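Local coordinates for protein peptidoglycan N-acetylglucosamine deacetylase (Agathobacter rectalis, PDB 5JMU) that probably removes acetyl groups from N-acetylglucosamine residues of peptidoglycan, using a zinc ion held in its carbohydrate-esterase family 4 catalytic domain, at residues 73-78 with 112-117; 23-28 with 211-216; 118-123 with 145-150; 51-56 with 78-83. One frame throughout, in Å; residues are numbered along the deposited sequence.

Contact 1. Residues 73-78 with 112-117; sequences VAIHSA and SIIRFP. With ZN (zinc ion), chain C.
His76 meets Arg115 and Pro117 where strand 72-77 of the NodB-homology fold, a distorted beta/alpha barrel, runs beside the short strand 113-114. The strands point the same way, and a single parallel bridge joins Ile75 to Ile114. Ile75 supplies both backbone bonds: its N donates to Ile113 O at 3.0 Å, and its O accepts from Arg115 N at 2.9 Å. At the start of the pairing, water 1 donates to Val73 O and accepts from Ser112 N, extending the link by a bridge. The third direct bond belongs to a side chain. His76 CG stands anti to the backbone N (chi1 -166°), and ND1 donates to Arg115 O at 2.9 Å; the acceptor lies close to the imidazole plane, whereas the nitrogen stands well above the carbonyl plane of Arg115. With ND1 so engaged, NE2 binds the zinc ion, and the second-shell carbonyl helps fix the ring's rotation. The guanidinium of Arg115 turns to other partners: a salt bridge with Asp27 and backbone carbonyls of Cys148 and Asp149. Ser77 OG likewise bonds to Asp95. Over one face of the His76 imidazole sits Pro117 CG, 4.3 Å from the ring centroid in a CH-pi contact.

Contact 2. Residues 23-28 with 211-216; sequences YLTFDD and LPLTTS. With ZN (zinc ion), chain C.
The Tyr23 ring carries Leu213 CD2 over one face, 3.7 Å from the ring centroid and 15° off its normal, a CH-pi contact shifted toward the CG-CD1 side. At the ring's edge, near its plane, lies Pro212 O, 3.5 Å from Tyr23 CE1. Leu211 O approaches CD1 obliquely, and Leu211 CB packs against CE1. The side chains of Tyr23 and Leu213 cross at about a right angle. In Tyr23, CG is anti to the carbonyl carbon (chi1 -62°), beside the backbone N. Leu213 reaches further along the strand with its other methyl: CD1 touches Thr25 CG2 at 4.0 Å, while Thr25 OG1 is engaged with Val183 O and Arg115. The contact thus lays the loop that follows strand 209-210 against strand 21-27, a central parallel strand of the deacetylase's distorted beta/alpha barrel, whose far end delivers Asp28 to the zinc ion. Two waters join the backbones: water 6 donates to Leu24 O and to Leu211 O, and water 5 accepts from Leu24 N and lies 2.9 Å from Leu211 O. An alanine at Tyr23 would probably leave Leu213 CD2 without the aromatic face it rests on and open a gap beside the Leu211 and Pro212 carbonyls. At the metal end, Asp28 OD1 binds the zinc ion at 2.1 Å and OD2 accepts from water 3, one of the metal's three water ligands. Asp27 OD2 accepts from another of them, water 2, at 2.6 Å.

Contact 3. Residues 118-123 with 145-150; sequences GGSSNT and LLYCDW
Gly119 and Ser120 face Asp149 from a type I beta turn running from Gly119 to Asn122, with the backbones closest where Gly119 CA lies 5.6 Å from Asp149 CA. The turn belongs to the loop after strand 113-114 of the NodB-homology fold and packs against the segment continuing from strand 146-147. Asp149 grips Ser120 with both carboxylate oxygens in a two-pronged arrangement. OD1 accepts from Ser120 N at 2.8 Å, almost straight at 171°, and OD2 accepts from Ser120 OG at 2.6 Å. Both oxygens are met on the syn side, the hydroxyl lying nearer the carboxylate plane than the amide. Ser120 OG sits between the backbone N and the carbonyl carbon (chi1 70°), which brings it to the same carboxylate as its own amide. OD2 also takes the backbone N of His222, so three donors fix the group. An alanine in place of Asp149 would probably leave the amide and hydroxyl of Ser120 without their acceptors and free the turn to shift. Gly119 CA lies obliquely to the Trp150 indole, 3.7 Å from CZ3; a side chain at Gly119 would run into CH2 of that ring. Within the turn, Gly119 O receives both the backbone N and ND2 of Asn122. Ser120 CB packs against Tyr147 CE2 at 3.6 Å, and water 7, near the plane of the tyrosine ring, bonds to Tyr147 OH at 2.6 Å and donates to Ser120 OG at 2.7 Å.

Contact 4. Residues 51-56 with 78-83; sequences FVTNTH and ASHKYN. With ZN (zinc ion), chain C.
The OG1 of Thr53, a residue that packs against the zinc ligand His80, is gripped from two sides: it accepts from Thr55 N at 3.1 Å, closing an ST turn, and is bonded to Asp28 O, the carbonyl of another metal-binding residue. This leaves the Thr53 methyl to meet the histidine, CG2 lying obliquely to the imidazole at 3.9 Å from His80 CD2. One backbone bond joins the segments, from Asn54 N to Ala78 O at 3.0 Å; the donor is tilted from the carbonyl plane, and Asn54 CB rests against the same oxygen. Thr55 OG1 lies beside His80 CB at 3.9 Å. In His80, CG is anti to the backbone N (chi1 -158°), and from there the ring presents NE2 to the zinc ion at 2.2 Å. A second ST turn, from Lys81 N to Ser79 OG, shapes the backbone around the ligand, and Tyr82 OH bonds to water 4 on the metal. His76 and His80 form the two-histidine part of the family's Asp-His-His zinc site. The contact lies where the neighbouring parallel strands 49-53 and 72-77 run out into their loops, and leads into helix 82-85, with helix 89-107 touching Asn54 and Ala78.

In the fold
Contacts 1, 2 and 4 converge on the zinc ion, each supplying one protein ligand: His76, Asp28 and His80. Strands 21-27, 49-53 and 72-77 lie side by side in one parallel sheet, so the ligands gather at its end; Phe26 O to Phe51 N (2.8 Å) and His76 N to Val52 O (2.9 Å) tie the strands together. Arg115 links contacts 1 and 2 through a salt bridge from NH1 to Asp27 OD1 at 2.7 Å, and contacts 1 and 3 through NH2 to Asp149 O at 2.9 Å. Contact 3 binds no metal, but the CA of Gly118 lies about 6 Å from the zinc ion. The centres of contacts 2 and 4 are about 18 Å apart.

Contact 1. Residues 73-78 with 112-117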
loop_
_atom_site.group_PDB
_atom_site.type_symbol
_atom_site.label_atom_id
_atom_site.label_comp_id
_atom_site.label_asym_id
_atom_site.label_seq_id
_atom_site.Cartn_x
_atom_site.Cartn_y
_atom_site.Cartn_z
ATOM N N VAL A 73 8.180 -4.198 -0.177
ATOM C CA VAL A 73 8.364 -2.801 -0.514
ATOM C C VAL A 73 7.827 -2.577 -1.918
ATOM O O VAL A 73 8.259 -3.253 -2.887
ATOM C CB VAL A 73 9.865 -2.421 -0.423
ATOM C CG1 VAL A 73 10.078 -0.978 -0.982
ATOM C CG2 VAL A 73 10.292 -2.506 1.015
ATOM N N ALA A 74 6.828 -1.701 -2.010
ATOM C CA ALA A 74 6.110 -1.456 -3.258
ATOM C C ALA A 74 6.103 0.062 -3.558
ATOM O O ALA A 74 6.414 0.884 -2.703
ATOM C CB ALA A 74 4.690 -1.999 -3.152
ATOM N N ILE A 75 5.743 0.433 -4.784
ATOM C CA ILE A 75 5.759 1.843 -5.167
ATOM C C ILE A 75 4.455 2.548 -4.900
ATOM O O ILE A 75 3.429 1.987 -5.221
ATOM C CB ILE A 75 6.066 1.956 -6.669
ATOM C CG1 ILE A 75 7.479 1.441 -6.932
ATOM C CG2 ILE A 75 5.960 3.446 -7.124
ATOM C CD1 ILE A 75 7.868 1.319 -8.446
ATOM N N HIS A 76 4.499 3.760 -4.311
ATOM C CA HIS A 76 3.316 4.639 -4.272
ATOM C C HIS A 76 3.581 5.789 -5.251
ATOM O O HIS A 76 2.955 5.883 -6.315
ATOM C CB HIS A 76 3.054 5.106 -2.838
ATOM C CG HIS A 76 1.704 5.731 -2.590
ATOM N ND1 HIS A 76 0.544 5.323 -3.227
ATOM C CD2 HIS A 76 1.350 6.713 -1.727
ATOM C CE1 HIS A 76 -0.469 6.065 -2.768
ATOM N NE2 HIS A 76 -0.006 6.922 -1.872
ATOM N N SER A 77 4.583 6.594 -4.939
ATOM C CA SER A 77 4.969 7.694 -5.833
ATOM C C SER A 77 6.191 8.407 -5.276
ATOM O O SER A 77 6.303 8.562 -4.075
ATOM C CB SER A 77 3.802 8.698 -5.971
ATOM O OG SER A 77 4.268 9.890 -6.596
ATOM N N ALA A 78 7.119 8.821 -6.126
ATOM C CA ALA A 78 8.259 9.546 -5.576
ATOM C C ALA A 78 7.816 10.882 -5.008
ATOM O O ALA A 78 8.152 11.219 -3.867
ATOM C CB ALA A 78 9.382 9.740 -6.663
ATOM N N SER A 112 7.827 -4.761 -7.648
ATOM C CA SER A 112 6.904 -5.511 -8.506
ATOM C C SER A 112 5.440 -5.068 -8.452
ATOM O O SER A 112 4.664 -5.428 -9.329
ATOM C CB SER A 112 6.930 -7.003 -8.133
ATOM O OG SER A 112 8.222 -7.577 -8.372
ATOM N N ILE A 113 5.092 -4.335 -7.401
ATOM C CA ILE A 113 3.720 -3.974 -7.077
ATOM C C ILE A 113 3.689 -2.477 -6.840
ATOM O O ILE A 113 4.651 -1.917 -6.303
ATOM C CB ILE A 113 3.212 -4.716 -5.785
ATOM C CG1 ILE A 113 3.490 -6.222 -5.889
ATOM C CG2 ILE A 113 1.674 -4.449 -5.570
ATOM C CD1 ILE A 113 3.095 -7.048 -4.610
ATOM N N ILE A 114 2.601 -1.844 -7.266
ATOM C CA ILE A 114 2.385 -0.424 -7.008
ATOM C C ILE A 114 1.012 -0.174 -6.422
ATOM O O ILE A 114 0.114 -1.043 -6.473
ATOM C CB ILE A 114 2.559 0.445 -8.304
ATOM C CG1 ILE A 114 1.325 0.307 -9.212
ATOM C CG2 ILE A 114 3.791 0.029 -9.071
ATOM C CD1 ILE A 114 1.313 1.373 -10.350
ATOM N N ARG A 115 0.821 1.012 -5.838
ATOM C CA ARG A 115 -0.517 1.491 -5.500
ATOM C C ARG A 115 -0.616 2.896 -6.054
ATOM O O ARG A 115 0.154 3.775 -5.660
ATOM C CB ARG A 115 -0.766 1.488 -4.000
ATOM C CG ARG A 115 -2.154 2.164 -3.655
ATOM C CD ARG A 115 -2.461 1.943 -2.180
ATOM N NE ARG A 115 -2.848 0.560 -1.918
ATOM C CZ ARG A 115 -2.742 -0.008 -0.701
ATOM N NH1 ARG A 115 -2.219 0.689 0.317
ATOM N NH2 ARG A 115 -3.170 -1.268 -0.486
ATOM N N PHE A 116 -1.581 3.121 -6.934
ATOM C CA PHE A 116 -1.773 4.447 -7.485
ATOM C C PHE A 116 -2.150 5.435 -6.395
ATOM O O PHE A 116 -3.005 5.115 -5.558
ATOM C CB PHE A 116 -2.913 4.437 -8.503
ATOM C CG PHE A 116 -2.615 3.709 -9.761
ATOM C CD1 PHE A 116 -1.835 4.280 -10.784
ATOM C CD2 PHE A 116 -3.117 2.415 -9.956
ATOM C CE1 PHE A 116 -1.599 3.609 -11.997
ATOM C CE2 PHE A 116 -2.857 1.712 -11.182
ATOM C CZ PHE A 116 -2.092 2.302 -12.201
ATOM N N PRO A 117 -1.557 6.647 -6.409
ATOM C CA PRO A 117 -2.030 7.671 -5.479
ATOM C C PRO A 117 -3.509 7.977 -5.727
ATOM O O PRO A 117 -3.947 8.187 -6.858
ATOM C CB PRO A 117 -1.094 8.862 -5.783
ATOM C CG PRO A 117 0.231 8.153 -6.171
ATOM C CD PRO A 117 -0.259 7.021 -7.056
HETATM ZN ZN ZN C . -0.933 8.412 -0.719
HETATM O O HOH W 1 7.004 -4.776 -4.890
HETATM O O HOH W 2 -2.149 7.035 0.208
HETATM O O HOH W 3 -1.967 9.803 0.489
HETATM O O HOH W 4 -2.540 8.666 -2.157
#

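Contact 2. Residues 23-28 with 211-216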
loop_
_atom_site.group_PDB
_atom_site.type_symbol
_atom_site.label_atom_id
_atom_site.label_comp_id
_atom_site.label_asym_id
_atom_site.label_seq_id
_atom_site.Cartn_x
_atom_site.Cartn_y
_atom_site.Cartn_z
ATOM N N TYR A 23 -4.001 -8.472 4.801
ATOM C CA TYR A 23 -2.787 -7.837 4.305
ATOM C C TYR A 23 -2.804 -6.437 4.889
ATOM O O TYR A 23 -3.565 -5.581 4.403
ATOM C CB TYR A 23 -2.762 -7.779 2.775
ATOM C CG TYR A 23 -2.778 -9.132 2.061
ATOM C CD1 TYR A 23 -1.612 -9.856 1.841
ATOM C CD2 TYR A 23 -3.976 -9.627 1.520
ATOM C CE1 TYR A 23 -1.651 -11.069 1.149
ATOM C CE2 TYR A 23 -4.022 -10.847 0.824
ATOM C CZ TYR A 23 -2.857 -11.562 0.638
ATOM O OH TYR A 23 -2.911 -12.759 -0.050
ATOM N N LEU A 24 -1.985 -6.177 5.917
ATOM C CA LEU A 24 -1.837 -4.798 6.396
ATOM C C LEU A 24 -0.951 -4.057 5.398
ATOM O O LEU A 24 0.131 -4.556 5.002
ATOM C CB LEU A 24 -1.179 -4.751 7.793
ATOM C CG LEU A 24 -2.009 -5.297 8.932
ATOM C CD1 LEU A 24 -1.161 -5.300 10.221
ATOM C CD2 LEU A 24 -3.237 -4.435 9.100
ATOM N N THR A 25 -1.404 -2.893 4.945
ATOM C CA THR A 25 -0.595 -2.101 4.013
ATOM C C THR A 25 -0.507 -0.674 4.482
ATOM O O THR A 25 -1.430 -0.138 5.103
ATOM C CB THR A 25 -1.142 -2.130 2.565
ATOM O OG1 THR A 25 -2.332 -1.307 2.431
ATOM C CG2 THR A 25 -1.478 -3.572 2.168
ATOM N N PHE A 26 0.605 -0.026 4.154
ATOM C CA PHE A 26 0.905 1.322 4.655
ATOM C C PHE A 26 1.376 2.219 3.513
ATOM O O PHE A 26 2.414 1.913 2.869
ATOM C CB PHE A 26 1.990 1.238 5.751
ATOM C CG PHE A 26 1.545 0.403 6.939
ATOM C CD1 PHE A 26 0.760 0.986 7.948
ATOM C CD2 PHE A 26 1.868 -0.951 7.013
ATOM C CE1 PHE A 26 0.273 0.224 9.034
ATOM C CE2 PHE A 26 1.406 -1.740 8.090
ATOM C CZ PHE A 26 0.598 -1.144 9.098
ATOM N N ASP A 27 0.681 3.350 3.342
ATOM C CA ASP A 27 1.010 4.321 2.282
ATOM C C ASP A 27 1.702 5.510 2.829
ATOM O O ASP A 27 1.500 5.885 3.996
ATOM C CB ASP A 27 -0.248 4.906 1.586
ATOM C CG ASP A 27 -0.864 3.978 0.559
ATOM O OD1 ASP A 27 -0.482 2.801 0.471
ATOM O OD2 ASP A 27 -1.798 4.493 -0.103
ATOM N N ASP A 28 2.473 6.129 1.948
ATOM C CA ASP A 28 2.956 7.522 2.056
ATOM C C ASP A 28 4.288 7.671 2.793
ATOM O O ASP A 28 4.893 8.727 2.693
ATOM C CB ASP A 28 1.924 8.458 2.740
ATOM C CG ASP A 28 0.809 8.902 1.823
ATOM O OD1 ASP A 28 0.553 8.248 0.777
ATOM O OD2 ASP A 28 0.086 9.826 2.205
ATOM N N LEU A 211 -0.488 -11.452 6.326
ATOM C CA LEU A 211 0.476 -11.772 5.293
ATOM C C LEU A 211 0.964 -10.507 4.596
ATOM O O LEU A 211 0.242 -9.501 4.554
ATOM C CB LEU A 211 -0.172 -12.688 4.272
ATOM C CG LEU A 211 -0.598 -14.086 4.687
ATOM C CD1 LEU A 211 -1.328 -14.779 3.524
ATOM C CD2 LEU A 211 0.640 -14.841 5.106
ATOM N N PRO A 212 2.149 -10.541 3.990
ATOM C CA PRO A 212 2.603 -9.501 3.045
ATOM C C PRO A 212 2.102 -9.805 1.626
ATOM O O PRO A 212 1.842 -10.972 1.288
ATOM C CB PRO A 212 4.124 -9.602 3.090
ATOM C CG PRO A 212 4.352 -11.163 3.267
ATOM C CD PRO A 212 3.126 -11.652 4.118
ATOM N N LEU A 213 1.941 -8.763 0.806
ATOM C CA LEU A 213 1.542 -8.986 -0.584
ATOM C C LEU A 213 2.737 -9.485 -1.337
ATOM O O LEU A 213 3.861 -8.974 -1.168
ATOM C CB LEU A 213 1.011 -7.681 -1.222
ATOM C CG LEU A 213 -0.393 -7.264 -0.739
ATOM C CD1 LEU A 213 -0.635 -5.794 -1.111
ATOM C CD2 LEU A 213 -1.471 -8.178 -1.300
ATOM N N THR A 214 2.524 -10.461 -2.228
ATOM C CA THR A 214 3.573 -10.912 -3.128
ATOM C C THR A 214 3.011 -10.971 -4.541
ATOM O O THR A 214 1.846 -10.715 -4.763
ATOM C CB THR A 214 4.119 -12.286 -2.744
ATOM O OG1 THR A 214 3.103 -13.276 -2.976
ATOM C CG2 THR A 214 4.495 -12.296 -1.278
ATOM N N THR A 215 3.861 -11.314 -5.489
ATOM C CA THR A 215 3.401 -11.326 -6.877
ATOM C C THR A 215 2.396 -12.446 -7.160
ATOM O O THR A 215 1.720 -12.401 -8.172
ATOM C CB THR A 215 4.586 -11.455 -7.860
ATOM O OG1 THR A 215 5.324 -12.623 -7.539
ATOM C CG2 THR A 215 5.484 -10.194 -7.745
ATOM N N SER A 216 2.302 -13.429 -6.273
ATOM C CA SER A 216 1.298 -14.468 -6.466
ATOM C C SER A 216 0.032 -14.211 -5.642
ATOM O O SER A 216 -0.906 -15.010 -5.717
ATOM C CB SER A 216 1.902 -15.843 -6.153
ATOM O OG SER A 216 2.513 -15.807 -4.902
HETATM ZN ZN ZN C . -0.933 8.412 -0.719
HETATM O O HOH W 5 -0.077 -8.072 7.091
HETATM O O HOH W 6 0.460 -6.867 3.564
HETATM O O HOH W 2 -2.149 7.035 0.208
HETATM O O HOH W 3 -1.967 9.803 0.489
HETATM O O HOH W 4 -2.540 8.666 -2.157
#

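Contact 3. Residues 118-123 with 145-150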
loop_
_atom_site.group_PDB
_atom_site.type_symbol
_atom_site.label_atom_id
_atom_site.label_comp_id
_atom_site.label_asym_id
_atom_site.label_seq_id
_atom_site.Cartn_x
_atom_site.Cartn_y
_atom_site.Cartn_z
ATOM N N GLY A 118 -4.286 7.928 -4.647
ATOM C CA GLY A 118 -5.728 8.103 -4.698
ATOM C C GLY A 118 -6.467 6.801 -5.013
ATOM O O GLY A 118 -7.705 6.783 -5.058
ATOM N N GLY A 119 -5.722 5.714 -5.234
ATOM C CA GLY A 119 -6.302 4.447 -5.690
ATOM C C GLY A 119 -6.468 4.425 -7.208
ATOM O O GLY A 119 -6.482 5.483 -7.835
ATOM N N SER A 120 -6.619 3.254 -7.832
ATOM C CA SER A 120 -6.855 3.243 -9.286
ATOM C C SER A 120 -8.203 3.882 -9.629
ATOM O O SER A 120 -8.446 4.248 -10.794
ATOM C CB SER A 120 -6.803 1.796 -9.832
ATOM O OG SER A 120 -7.924 1.024 -9.407
ATOM N N SER A 121 -9.037 4.005 -8.599
ATOM C CA SER A 121 -10.395 4.569 -8.679
ATOM C C SER A 121 -10.466 6.083 -8.569
ATOM O O SER A 121 -11.584 6.661 -8.632
ATOM C CB SER A 121 -11.236 3.944 -7.552
ATOM O OG SER A 121 -10.521 4.100 -6.309
ATOM N N ASN A 122 -9.318 6.737 -8.399
ATOM C CA ASN A 122 -9.341 8.185 -8.119
ATOM C C ASN A 122 -9.950 8.981 -9.256
ATOM O O ASN A 122 -9.838 8.597 -10.410
ATOM C CB ASN A 122 -7.930 8.736 -7.832
ATOM C CG ASN A 122 -7.104 8.939 -9.095
ATOM O OD1 ASN A 122 -7.293 9.920 -9.811
ATOM N ND2 ASN A 122 -6.187 8.026 -9.365
ATOM N N THR A 123 -10.584 10.118 -8.925
ATOM C CA THR A 123 -11.030 11.035 -9.976
ATOM C C THR A 123 -10.273 12.346 -9.962
ATOM O O THR A 123 -10.456 13.159 -10.881
ATOM C CB THR A 123 -12.524 11.358 -9.886
ATOM O OG1 THR A 123 -12.831 11.925 -8.613
ATOM C CG2 THR A 123 -13.319 10.107 -10.121
ATOM N N LEU A 145 3.970 -4.856 -14.177
ATOM C CA LEU A 145 3.725 -4.466 -12.794
ATOM C C LEU A 145 2.319 -4.864 -12.313
ATOM O O LEU A 145 1.391 -4.989 -13.126
ATOM C CB LEU A 145 3.900 -2.960 -12.654
ATOM C CG LEU A 145 5.334 -2.472 -12.838
ATOM C CD1 LEU A 145 5.259 -0.971 -12.875
ATOM C CD2 LEU A 145 6.174 -2.974 -11.659
ATOM N N LEU A 146 2.181 -5.101 -11.017
ATOM C CA LEU A 146 0.891 -5.398 -10.404
ATOM C C LEU A 146 0.475 -4.171 -9.645
ATOM O O LEU A 146 1.337 -3.407 -9.209
ATOM C CB LEU A 146 0.978 -6.568 -9.427
ATOM C CG LEU A 146 1.468 -7.855 -10.087
ATOM C CD1 LEU A 146 2.000 -8.816 -9.020
ATOM C CD2 LEU A 146 0.367 -8.453 -10.894
ATOM N N TYR A 147 -0.828 -3.939 -9.507
ATOM C CA TYR A 147 -1.244 -2.812 -8.662
ATOM C C TYR A 147 -2.308 -3.302 -7.695
ATOM O O TYR A 147 -3.010 -4.277 -7.963
ATOM C CB TYR A 147 -1.771 -1.619 -9.478
ATOM C CG TYR A 147 -3.087 -1.824 -10.223
ATOM C CD1 TYR A 147 -3.123 -2.391 -11.505
ATOM C CD2 TYR A 147 -4.303 -1.432 -9.631
ATOM C CE1 TYR A 147 -4.346 -2.544 -12.199
ATOM C CE2 TYR A 147 -5.518 -1.573 -10.304
ATOM C CZ TYR A 147 -5.536 -2.150 -11.561
ATOM O OH TYR A 147 -6.770 -2.279 -12.192
ATOM N N CYS A 148 -2.398 -2.647 -6.555
ATOM C CA CYS A 148 -3.356 -3.072 -5.521
ATOM C C CYS A 148 -4.024 -1.844 -4.894
ATOM O O CYS A 148 -3.361 -0.854 -4.544
ATOM C CB CYS A 148 -2.614 -3.885 -4.463
ATOM S SG CYS A 148 -3.712 -4.757 -3.322
ATOM N N ASP A 149 -5.360 -1.879 -4.859
ATOM C CA ASP A 149 -6.140 -0.925 -4.090
ATOM C C ASP A 149 -6.365 -1.499 -2.682
ATOM O O ASP A 149 -5.415 -1.985 -2.094
ATOM C CB ASP A 149 -7.436 -0.638 -4.856
ATOM C CG ASP A 149 -7.158 0.039 -6.195
ATOM O OD1 ASP A 149 -6.302 0.974 -6.240
ATOM O OD2 ASP A 149 -7.754 -0.349 -7.213
ATOM N N TRP A 150 -7.592 -1.452 -2.152
ATOM C CA TRP A 150 -7.834 -1.962 -0.799
ATOM C C TRP A 150 -9.324 -2.265 -0.648
ATOM O O TRP A 150 -10.124 -1.795 -1.448
ATOM C CB TRP A 150 -7.394 -0.936 0.274
ATOM C CG TRP A 150 -8.124 0.384 0.132
ATOM C CD1 TRP A 150 -9.256 0.796 0.834
ATOM C CD2 TRP A 150 -7.775 1.478 -0.742
ATOM N NE1 TRP A 150 -9.631 2.059 0.405
ATOM C CE2 TRP A 150 -8.738 2.494 -0.554
ATOM C CE3 TRP A 150 -6.730 1.697 -1.669
ATOM C CZ2 TRP A 150 -8.690 3.724 -1.255
ATOM C CZ3 TRP A 150 -6.702 2.904 -2.375
ATOM C CH2 TRP A 150 -7.668 3.899 -2.159
HETATM O O HOH W 7 -8.679 -0.917 -11.081
#

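Contact 4. Residues 51-56 with 78-83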
loop_
_atom_site.group_PDB
_atom_site.type_symbol
_atom_site.label_atom_id
_atom_site.label_comp_id
_atom_site.label_asym_id
_atom_site.label_seq_id
_atom_site.Cartn_x
_atom_site.Cartn_y
_atom_site.Cartn_z
ATOM N N PHE A 51 3.792 0.867 0.708
ATOM C CA PHE A 51 3.712 1.565 -0.585
ATOM C C PHE A 51 4.374 2.920 -0.383
ATOM O O PHE A 51 3.773 3.829 0.207
ATOM C CB PHE A 51 2.249 1.672 -1.039
ATOM C CG PHE A 51 1.659 0.343 -1.409
ATOM C CD1 PHE A 51 1.882 -0.176 -2.675
ATOM C CD2 PHE A 51 0.909 -0.376 -0.506
ATOM C CE1 PHE A 51 1.321 -1.398 -3.064
ATOM C CE2 PHE A 51 0.349 -1.616 -0.869
ATOM C CZ PHE A 51 0.544 -2.126 -2.167
ATOM N N VAL A 52 5.621 3.043 -0.862
ATOM C CA VAL A 52 6.493 4.128 -0.395
ATOM C C VAL A 52 6.593 5.347 -1.324
ATOM O O VAL A 52 6.228 5.298 -2.520
ATOM C CB VAL A 52 7.925 3.568 -0.100
ATOM C CG1 VAL A 52 7.839 2.504 1.026
ATOM C CG2 VAL A 52 8.559 2.970 -1.340
ATOM N N THR A 53 7.069 6.457 -0.737
ATOM C CA THR A 53 7.232 7.709 -1.435
ATOM C C THR A 53 8.600 8.244 -1.080
ATOM O O THR A 53 9.254 7.703 -0.173
ATOM C CB THR A 53 6.222 8.798 -0.988
ATOM O OG1 THR A 53 6.550 9.225 0.345
ATOM C CG2 THR A 53 4.792 8.318 -1.071
ATOM N N ASN A 54 8.985 9.339 -1.723
ATOM C CA ASN A 54 10.171 10.052 -1.300
ATOM C C ASN A 54 9.822 11.416 -0.703
ATOM O O ASN A 54 10.586 12.390 -0.820
ATOM C CB ASN A 54 11.134 10.199 -2.468
ATOM C CG ASN A 54 12.547 10.460 -1.996
ATOM O OD1 ASN A 54 12.996 9.882 -0.994
ATOM N ND2 ASN A 54 13.230 11.315 -2.689
ATOM N N THR A 55 8.652 11.472 -0.053
ATOM C CA THR A 55 8.197 12.733 0.543
ATOM C C THR A 55 9.064 13.180 1.728
ATOM O O THR A 55 9.207 14.378 2.009
ATOM C CB THR A 55 6.738 12.584 1.004
ATOM O OG1 THR A 55 5.917 12.406 -0.154
ATOM C CG2 THR A 55 6.268 13.850 1.714
ATOM N N HIS A 56 9.640 12.203 2.421
ATOM C CA HIS A 56 10.428 12.470 3.632
ATOM C C HIS A 56 11.782 11.835 3.472
ATOM O O HIS A 56 12.036 10.797 4.091
ATOM C CB HIS A 56 9.713 11.921 4.864
ATOM C CG HIS A 56 8.365 12.529 5.085
ATOM N ND1 HIS A 56 7.192 11.859 4.811
ATOM C CD2 HIS A 56 8.006 13.771 5.494
ATOM C CE1 HIS A 56 6.166 12.653 5.068
ATOM N NE2 HIS A 56 6.633 13.815 5.492
ATOM N N ALA A 78 7.119 8.821 -6.126
ATOM C CA ALA A 78 8.259 9.546 -5.576
ATOM C C ALA A 78 7.816 10.882 -5.008
ATOM O O ALA A 78 8.152 11.219 -3.867
ATOM C CB ALA A 78 9.382 9.740 -6.663
ATOM N N SER A 79 7.106 11.680 -5.813
ATOM C CA SER A 79 6.709 13.004 -5.383
ATOM C C SER A 79 5.397 13.075 -4.617
ATOM O O SER A 79 5.207 14.022 -3.840
ATOM C CB SER A 79 6.586 13.955 -6.582
ATOM O OG SER A 79 5.472 13.561 -7.380
ATOM N N HIS A 80 4.518 12.114 -4.893
ATOM C CA HIS A 80 3.156 12.105 -4.378
ATOM C C HIS A 80 2.476 13.445 -4.649
ATOM O O HIS A 80 1.703 13.946 -3.823
ATOM C CB HIS A 80 3.150 11.792 -2.871
ATOM C CG HIS A 80 1.847 11.250 -2.366
ATOM N ND1 HIS A 80 0.830 12.062 -1.898
ATOM C CD2 HIS A 80 1.412 9.977 -2.208
ATOM C CE1 HIS A 80 -0.186 11.312 -1.495
ATOM N NE2 HIS A 80 0.142 10.043 -1.669
ATOM N N LYS A 81 2.757 14.038 -5.808
ATOM C CA LYS A 81 2.087 15.260 -6.203
ATOM C C LYS A 81 1.129 14.946 -7.341
ATOM O O LYS A 81 1.562 14.660 -8.479
ATOM C CB LYS A 81 3.090 16.336 -6.623
ATOM C CG LYS A 81 3.906 16.911 -5.471
ATOM C CD LYS A 81 4.927 17.896 -6.010
ATOM C CE LYS A 81 5.990 18.233 -4.971
ATOM N NZ LYS A 81 7.238 18.729 -5.630
ATOM N N TYR A 82 -0.167 14.968 -7.044
ATOM C CA TYR A 82 -1.170 14.588 -8.042
ATOM C C TYR A 82 -1.047 15.474 -9.275
ATOM O O TYR A 82 -1.192 14.995 -10.408
ATOM C CB TYR A 82 -2.636 14.686 -7.473
ATOM C CG TYR A 82 -2.913 13.765 -6.289
ATOM C CD1 TYR A 82 -2.977 12.394 -6.444
ATOM C CD2 TYR A 82 -3.100 14.269 -5.001
ATOM C CE1 TYR A 82 -3.202 11.539 -5.345
ATOM C CE2 TYR A 82 -3.326 13.406 -3.897
ATOM C CZ TYR A 82 -3.381 12.041 -4.080
ATOM O OH TYR A 82 -3.575 11.162 -3.007
ATOM N N ASN A 83 -0.781 16.760 -9.060
ATOM C CA ASN A 83 -0.764 17.716 -10.154
ATOM C C ASN A 83 0.476 17.635 -11.016
ATOM O O ASN A 83 0.597 18.377 -11.990
ATOM C CB ASN A 83 -0.965 19.137 -9.604
ATOM C CG ASN A 83 0.208 19.642 -8.836
ATOM O OD1 ASN A 83 1.128 18.900 -8.489
ATOM N ND2 ASN A 83 0.141 20.920 -8.477
HETATM ZN ZN ZN C . -0.933 8.412 -0.719
HETATM O O HOH W 4 -2.540 8.666 -2.157
HETATM O O HOH W 2 -2.149 7.035 0.208
HETATM O O HOH W 3 -1.967 9.803 0.489
#